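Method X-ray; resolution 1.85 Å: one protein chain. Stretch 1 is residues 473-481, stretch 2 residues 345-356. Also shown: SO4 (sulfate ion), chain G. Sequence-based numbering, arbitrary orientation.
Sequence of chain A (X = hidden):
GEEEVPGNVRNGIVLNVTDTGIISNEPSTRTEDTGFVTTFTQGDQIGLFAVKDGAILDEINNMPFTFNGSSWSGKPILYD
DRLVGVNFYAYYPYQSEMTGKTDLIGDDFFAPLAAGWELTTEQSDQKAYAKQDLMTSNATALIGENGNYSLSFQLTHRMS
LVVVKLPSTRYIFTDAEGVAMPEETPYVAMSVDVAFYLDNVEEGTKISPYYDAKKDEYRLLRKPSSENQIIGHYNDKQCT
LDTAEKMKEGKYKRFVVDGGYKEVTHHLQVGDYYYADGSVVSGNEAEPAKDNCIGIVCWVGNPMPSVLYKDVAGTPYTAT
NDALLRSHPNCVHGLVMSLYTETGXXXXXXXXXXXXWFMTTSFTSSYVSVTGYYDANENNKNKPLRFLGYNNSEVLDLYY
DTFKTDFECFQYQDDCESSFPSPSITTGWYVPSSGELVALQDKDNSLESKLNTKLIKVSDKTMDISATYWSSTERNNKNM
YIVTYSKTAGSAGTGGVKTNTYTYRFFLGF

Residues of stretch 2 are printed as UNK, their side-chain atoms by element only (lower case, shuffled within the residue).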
ATOM      1  N   THR A 473      32.653  16.030  -6.840  1.00 22.34           N
ATOM      2  CA  THR A 473      32.710  17.466  -6.528  1.00 21.52           C
ATOM      3  C   THR A 473      34.186  17.908  -6.488  1.00 24.52           C
ATOM      4  O   THR A 473      34.978  17.377  -5.707  1.00 24.00           O
ATOM      5  CB  THR A 473      31.959  17.731  -5.204  1.00 22.39           C
ATOM      6  OG1 THR A 473      30.642  17.157  -5.319  1.00 24.49           O
ATOM      7  CG2 THR A 473      31.865  19.239  -4.877  1.00 21.21           C
ATOM      8  N   GLU A 474      34.544  18.881  -7.334  1.00 21.52           N
ATOM      9  CA  GLU A 474      35.923  19.321  -7.451  1.00 22.12           C
ATOM     10  C   GLU A 474      36.275  20.395  -6.425  1.00 27.52           C
ATOM     11  O   GLU A 474      35.465  21.295  -6.165  1.00 27.61           O
ATOM     12  CB  GLU A 474      36.165  19.855  -8.876  1.00 24.41           C
ATOM     13  CG  GLU A 474      37.635  20.105  -9.180  1.00 29.77           C
ATOM     14  CD  GLU A 474      37.896  20.686 -10.552  1.00 41.66           C
ATOM     15  OE1 GLU A 474      37.294  21.739 -10.870  1.00 32.77           O
ATOM     16  OE2 GLU A 474      38.754  20.132 -11.281  1.00 33.07           O
ATOM     17  N   ARG A 475      37.499  20.304  -5.850  1.00 24.65           N
ATOM     18  CA  ARG A 475      38.011  21.325  -4.929  1.00 25.20           C
ATOM     19  C   ARG A 475      38.818  22.346  -5.727  1.00 29.46           C
ATOM     20  O   ARG A 475      38.599  23.547  -5.575  1.00 29.65           O
ATOM     21  CB  ARG A 475      38.858  20.716  -3.790  1.00 23.92           C
ATOM     22  CG  ARG A 475      39.698  21.743  -2.967  1.00 26.54           C
ATOM     23  CD  ARG A 475      38.852  22.849  -2.324  1.00 28.78           C
ATOM     24  NE  ARG A 475      39.685  23.781  -1.552  1.00 30.84           N
ATOM     25  CZ  ARG A 475      40.300  24.835  -2.061  1.00 35.74           C
ATOM     26  NH1 ARG A 475      40.188  25.119  -3.354  1.00 27.21           N
ATOM     27  NH2 ARG A 475      41.062  25.606  -1.285  1.00 31.74           N
ATOM     28  N   ASN A 476      39.777  21.875  -6.547  1.00 26.54           N
ATOM     29  CA  ASN A 476      40.651  22.734  -7.377  1.00 27.03           C
ATOM     30  C   ASN A 476      41.252  21.850  -8.482  1.00 32.11           C
ATOM     31  O   ASN A 476      40.797  20.709  -8.663  1.00 29.95           O
ATOM     32  CB  ASN A 476      41.745  23.469  -6.517  1.00 27.38           C
ATOM     33  CG  ASN A 476      42.718  22.596  -5.755  1.00 36.83           C
ATOM     34  OD1 ASN A 476      42.880  21.403  -6.025  1.00 33.50           O
ATOM     35  ND2 ASN A 476      43.415  23.175  -4.783  1.00 31.08           N
ATOM     36  N   ASN A 477      42.267  22.341  -9.198  1.00 30.51           N
ATOM     37  CA  ASN A 477      42.873  21.581 -10.305  1.00 31.27           C
ATOM     38  C   ASN A 477      43.537  20.269  -9.837  1.00 34.22           C
ATOM     39  O   ASN A 477      43.611  19.320 -10.611  1.00 33.79           O
ATOM     40  CB  ASN A 477      43.891  22.465 -11.053  1.00 31.35           C
ATOM     41  CG  ASN A 477      45.047  22.959 -10.210  1.00 44.74           C
ATOM     42  OD1 ASN A 477      44.895  23.325  -9.047  1.00 34.76           O
ATOM     43  ND2 ASN A 477      46.236  22.972 -10.782  1.00 41.39           N
ATOM     44  N   LYS A 478      43.948  20.193  -8.569  1.00 30.96           N
ATOM     45  CA  LYS A 478      44.646  19.012  -8.050  1.00 30.51           C
ATOM     46  C   LYS A 478      43.799  18.088  -7.188  1.00 31.76           C
ATOM     47  O   LYS A 478      44.189  16.923  -7.010  1.00 30.90           O
ATOM     48  CB  LYS A 478      45.854  19.449  -7.189  1.00 33.06           C
ATOM     49  CG  LYS A 478      46.841  20.379  -7.878  1.00 39.77           C
ATOM     50  CD  LYS A 478      47.595  21.151  -6.794  1.00 51.80           C
ATOM     51  CE  LYS A 478      48.595  22.147  -7.321  1.00 78.34           C
ATOM     52  NZ  LYS A 478      49.215  22.935  -6.216  1.00 91.22           N
ATOM     53  N   ASN A 479      42.700  18.606  -6.580  1.00 26.75           N
ATOM     54  CA  ASN A 479      41.908  17.880  -5.575  1.00 24.40           C
ATOM     55  C   ASN A 479      40.431  17.792  -5.847  1.00 26.62           C
ATOM     56  O   ASN A 479      39.824  18.723  -6.376  1.00 27.32           O
ATOM     57  CB  ASN A 479      42.045  18.595  -4.204  1.00 27.89           C
ATOM     58  CG  ASN A 479      43.370  18.439  -3.487  1.00 36.56           C
ATOM     59  OD1 ASN A 479      44.424  18.272  -4.092  1.00 33.64           O
ATOM     60  ND2 ASN A 479      43.359  18.564  -2.174  1.00 27.09           N
HETATM   61  N   MSE A 480      39.836  16.684  -5.384  1.00 22.87           N
HETATM   62  CA  MSE A 480      38.401  16.453  -5.331  1.00 21.13           C
HETATM   63  C   MSE A 480      37.974  16.575  -3.875  1.00 24.62           C
HETATM   64  O   MSE A 480      38.800  16.458  -2.977  1.00 24.65           O
HETATM   65  CB  MSE A 480      38.029  15.014  -5.830  1.00 22.18           C
HETATM   66  CG  MSE A 480      38.498  14.679  -7.246  1.00 26.23           C
HETATM   67 SE   MSE A 480      37.788  15.910  -8.544  0.75 32.23          SE
HETATM   68  CE  MSE A 480      35.954  15.400  -8.534  1.00 27.83           C
ATOM     69  N   TYR A 481      36.683  16.742  -3.630  1.00 21.36           N
ATOM     70  CA  TYR A 481      36.133  16.578  -2.289  1.00 20.38           C
ATOM     71  C   TYR A 481      36.062  15.066  -2.018  1.00 23.40           C
ATOM     72  O   TYR A 481      35.695  14.284  -2.920  1.00 22.15           O
ATOM     73  CB  TYR A 481      34.723  17.189  -2.190  1.00 20.74           C
ATOM     74  CG  TYR A 481      34.742  18.684  -1.975  1.00 23.27           C
ATOM     75  CD1 TYR A 481      35.051  19.556  -3.015  1.00 23.65           C
ATOM     76  CD2 TYR A 481      34.430  19.233  -0.733  1.00 25.20           C
ATOM     77  CE1 TYR A 481      35.050  20.938  -2.824  1.00 24.16           C
ATOM     78  CE2 TYR A 481      34.380  20.617  -0.544  1.00 26.23           C
ATOM     79  CZ  TYR A 481      34.725  21.462  -1.585  1.00 29.01           C
ATOM     80  OH  TYR A 481      34.722  22.819  -1.399  1.00 27.34           O
ATOM     81  N   UNK A 345      42.612   5.622  -8.265  1.00 28.66           N
ATOM     82  CA  UNK A 345      42.883   7.039  -8.507  1.00 28.41           C
ATOM     83  C   UNK A 345      41.667   7.622  -9.205  1.00 31.23           C
ATOM     84  O   UNK A 345      40.800   6.860  -9.650  1.00 28.67           O
ATOM     85  c   UNK A 345      45.423   6.718  -8.665  1.00 38.06           C
ATOM     86  n   UNK A 345      48.122   5.094  -8.465  1.00 77.32           N
ATOM     87  c   UNK A 345      46.589   6.655  -9.666  1.00 49.62           C
ATOM     88  c   UNK A 345      44.171   7.232  -9.350  1.00 30.26           C
ATOM     89  c   UNK A 345      47.935   6.471  -9.001  1.00 66.36           C
ATOM     90  N   UNK A 346      41.579   8.968  -9.289  1.00 26.67           N
ATOM     91  CA  UNK A 346      40.419   9.582  -9.923  1.00 25.28           C
ATOM     92  C   UNK A 346      40.781  10.095 -11.289  1.00 31.09           C
ATOM     93  O   UNK A 346      40.096   9.795 -12.265  1.00 29.86           O
ATOM     94  c   UNK A 346      38.526  11.257  -9.557  1.00 27.77           C
ATOM     95  c   UNK A 346      38.492  12.341 -10.429  1.00 30.65           C
ATOM     96  c   UNK A 346      37.276  12.809 -10.937  1.00 33.34           C
ATOM     97  c   UNK A 346      39.843  10.718  -9.047  1.00 26.65           C
ATOM     98  c   UNK A 346      36.107  11.202  -9.625  1.00 31.61           C
ATOM     99  c   UNK A 346      36.100  12.240 -10.527  1.00 30.74           C
ATOM    100  c   UNK A 346      37.323  10.700  -9.148  1.00 30.46           C
ATOM    101  N   UNK A 347      41.828  10.918 -11.356  1.00 29.56           N
ATOM    102  CA  UNK A 347      42.283  11.522 -12.601  1.00 30.21           C
ATOM    103  C   UNK A 347      43.706  11.987 -12.435  1.00 36.14           C
ATOM    104  O   UNK A 347      44.183  12.053 -11.295  1.00 35.66           O
ATOM    105  o   UNK A 347      41.728  13.875 -12.222  1.00 36.27           O
ATOM    106  c   UNK A 347      41.392  12.714 -12.965  1.00 33.43           C
ATOM    107  N   UNK A 348      44.411  12.397 -13.509  1.00 34.82           N
ATOM    108  CA  UNK A 348      45.717  13.025 -13.277  1.00 35.56           C
ATOM    109  C   UNK A 348      45.506  14.417 -12.657  1.00 39.84           C
ATOM    110  O   UNK A 348      44.388  14.937 -12.704  1.00 36.67           O
ATOM    111  c   UNK A 348      45.233  13.004 -15.633  1.00 42.14           C
ATOM    112  c   UNK A 348      44.018  12.446 -14.937  1.00 36.90           C
ATOM    113  c   UNK A 348      46.334  13.114 -14.679  1.00 38.24           C
ATOM    114  N   UNK A 349      46.551  15.009 -12.065  1.00 39.64           N
ATOM    115  CA  UNK A 349      46.470  16.394 -11.568  1.00 40.43           C
ATOM    116  C   UNK A 349      46.393  17.294 -12.799  1.00 43.99           C
ATOM    117  O   UNK A 349      47.060  17.006 -13.793  1.00 44.18           O
ATOM    118  c   UNK A 349      47.689  16.727 -10.720  1.00 42.31           C
ATOM    119  N   UNK A 350      45.507  18.294 -12.800  1.00 38.53           N
ATOM    120  CA  UNK A 350      45.322  19.139 -13.985  1.00 37.16           C
ATOM    121  C   UNK A 350      46.000  20.483 -13.819  1.00 42.66           C
ATOM    122  O   UNK A 350      46.188  20.931 -12.693  1.00 41.79           O
ATOM    123  c   UNK A 350      43.300  17.295 -15.649  1.00 40.51           C
ATOM    124  c   UNK A 350      41.466  18.536 -14.523  1.00 38.43           C
ATOM    125  c   UNK A 350      43.823  19.363 -14.249  1.00 35.84           C
ATOM    126  c   UNK A 350      42.916  18.118 -14.405  1.00 38.98           C
ATOM    127  N   UNK A 351      46.328  21.146 -14.940  1.00 41.34           N
ATOM    128  CA  UNK A 351      46.897  22.497 -14.912  1.00 42.69           C
ATOM    129  C   UNK A 351      45.727  23.452 -14.691  1.00 45.03           C
ATOM    130  O   UNK A 351      45.767  24.298 -13.803  1.00 45.85           O
ATOM    131  c   UNK A 351      48.220  24.196 -16.266  1.00 55.74           C
ATOM    132  c   UNK A 351      47.677  22.784 -16.216  1.00 57.20           C
ATOM    133  o   UNK A 351      48.747  21.847 -16.340  1.00 60.37           O
ATOM    134  N   UNK A 352      44.682  23.296 -15.503  1.00 39.16           N
ATOM    135  CA  UNK A 352      43.454  24.061 -15.410  1.00 38.23           C
ATOM    136  C   UNK A 352      42.356  23.124 -14.865  1.00 39.38           C
ATOM    137  O   UNK A 352      42.123  22.052 -15.433  1.00 37.20           O
ATOM    138  n   UNK A 352      40.984  26.687 -18.659  1.00 50.12           N
ATOM    139  c   UNK A 352      41.323  25.452 -18.338  1.00 56.79           C
ATOM    140  c   UNK A 352      41.720  25.232 -16.902  1.00 45.95           C
ATOM    141  c   UNK A 352      43.111  24.639 -16.787  1.00 40.13           C
ATOM    142  o   UNK A 352      41.237  24.513 -19.146  1.00 49.18           O
ATOM    143  N   UNK A 353      41.696  23.520 -13.755  1.00 35.40           N
ATOM    144  CA  UNK A 353      40.623  22.701 -13.164  1.00 33.18           C
ATOM    145  C   UNK A 353      39.469  22.540 -14.137  1.00 36.23           C
ATOM    146  O   UNK A 353      39.342  23.328 -15.076  1.00 35.76           O
ATOM    147  c   UNK A 353      40.116  23.333 -11.868  1.00 33.57           C
ATOM    148  o   UNK A 353      39.466  24.571 -12.122  1.00 36.93           O
ATOM    149  N   UNK A 354      38.606  21.546 -13.902  1.00 32.46           N
ATOM    150  CA  UNK A 354      37.414  21.351 -14.732  1.00 31.82           C
ATOM    151  C   UNK A 354      36.517  22.592 -14.579  1.00 33.64           C
ATOM    152  O   UNK A 354      35.926  23.049 -15.550  1.00 33.22           O
ATOM    153  c   UNK A 354      37.598  18.825 -14.676  1.00 35.39           C
ATOM    154  c   UNK A 354      37.506  17.762 -13.714  1.00 49.89           C
ATOM    155  c   UNK A 354      36.694  20.035 -14.337  1.00 33.91           C
ATOM    156  c   UNK A 354      35.330  19.915 -15.051  1.00 34.37           C
ATOM    157  N   UNK A 355      36.430  23.136 -13.356  1.00 29.83           N
ATOM    158  CA  UNK A 355      35.680  24.362 -13.103  1.00 29.81           C
ATOM    159  C   UNK A 355      36.194  25.521 -13.990  1.00 34.23           C
ATOM    160  O   UNK A 355      35.401  26.184 -14.675  1.00 33.20           O
ATOM    161  c   UNK A 355      33.675  27.631 -11.240  1.00 32.28           C
ATOM    162  c   UNK A 355      35.826  27.293 -11.112  1.00 32.86           C
ATOM    163  c   UNK A 355      35.781  24.771 -11.623  1.00 28.81           C
ATOM    164  n   UNK A 355      34.844  28.245 -11.028  1.00 32.93           N
ATOM    165  c   UNK A 355      35.201  26.121 -11.383  1.00 31.49           C
ATOM    166  n   UNK A 355      33.844  26.347 -11.500  1.00 32.40           N
ATOM    167  N   UNK A 356      37.509  25.766 -13.955  1.00 32.06           N
ATOM    168  CA  UNK A 356      38.109  26.860 -14.726  1.00 33.71           C
ATOM    169  C   UNK A 356      37.870  26.661 -16.223  1.00 40.70           C
ATOM    170  O   UNK A 356      37.505  27.632 -16.899  1.00 41.20           O
ATOM    171  o   UNK A 356      38.949  28.252 -12.452  1.00 42.64           O
ATOM    172  c   UNK A 356      39.898  27.718 -13.084  1.00 41.72           C
ATOM    173  o   UNK A 356      41.069  27.698 -12.659  1.00 42.00           O
ATOM    174  c   UNK A 356      39.600  27.029 -14.409  1.00 35.22           C
TER
HETATM  175  S   SO4 G 606      40.517  24.438   2.152  1.00 52.62           S
HETATM  176  O1  SO4 G 606      41.334  23.717   3.137  1.00 49.02           O
HETATM  177  O2  SO4 G 606      39.324  24.973   2.821  1.00 54.43           O
HETATM  178  O3  SO4 G 606      41.269  25.506   1.521  1.00 52.70           O
HETATM  179  O4  SO4 G 606      40.098  23.536   1.086  1.00 51.17           O

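Position 345 carries four carbons in a row ending in a nitrogen, an unbranched amine out of reach of stretch 1: Lys-345. Position 346 has one carbon followed by a six-carbon ring without a hydroxyl, which defines Phe-346. Met-480, present as selenomethionine, packs against this ring: its CG sits 4.2 Å from the ring centroid, 20° off the normal and so over the face, while CE lies 3.7 Å from Phe-346 CZ.

Position 347 has one carbon and one oxygen, hence Ser-347; its OG donates to O of residue 348 at 2.9 Å, within its own stretch. At 348 three carbons close a ring onto the backbone nitrogen, the signature of Pro-348. Position 349 ends at a single carbon, giving Ala-349, with its CB sideways to stretch 1.

Position 350 has four carbons forked at the second, which separates Leu-350 from a residue forked at the first. Its CB comes 4.5 Å from Asn-477 CB, but the backbone makes the stronger link: N donates to Asn-477 O (3.1 Å, 163°), and O accepts from Asn-477 ND2 (2.8 Å). At 351 one carbon bears an oxygen and a carbon. The branching fits Thr-351, whose CB points away while its backbone O receives a weak bond from Asn-477 ND2 at 3.3 Å.

Position 352 has three carbons, the third carrying one oxygen and one nitrogen: Gln-352, whose CA-to-CB bond points away from stretch 1. Position 353 shows one carbon and one oxygen; CB lies 3.4 Å from Glu-474 OE1 and 3.6 Å from Asn-477 N. This is Ser-353, whose OG caps the following helix by accepting from N of residue 356 at 2.9 Å.

Position 354 has four carbons forked at the first, with one arm two carbons long, so it is Ile-354; CD1 is 3.6 Å from Glu-474 OE2. Position 355 has one carbon and a five-membered ring of three carbons and two nitrogens, an imidazole: His-355. Its CB points toward stretch 1, 3.5 Å from Glu-474 OE1, but the ring leads away. Position 356 has two carbons, the second carrying two oxygens, a carboxylate one carbon beyond CB: Asp-356.

The contact buries 454 Å² and rests largely on backbone recognition. Glu-474 spreads its carboxylate across the first turn of the helix, OE2 accepting from Ile-354 N and OE1 from His-355 N, both at 3.0 Å. Asn-477 holds the preceding loop through its own carbonyl and amide, and Met-480 adds apolar packing on Phe-346.

Stretch 2, residues 345-356: KFSPALTQSIHD
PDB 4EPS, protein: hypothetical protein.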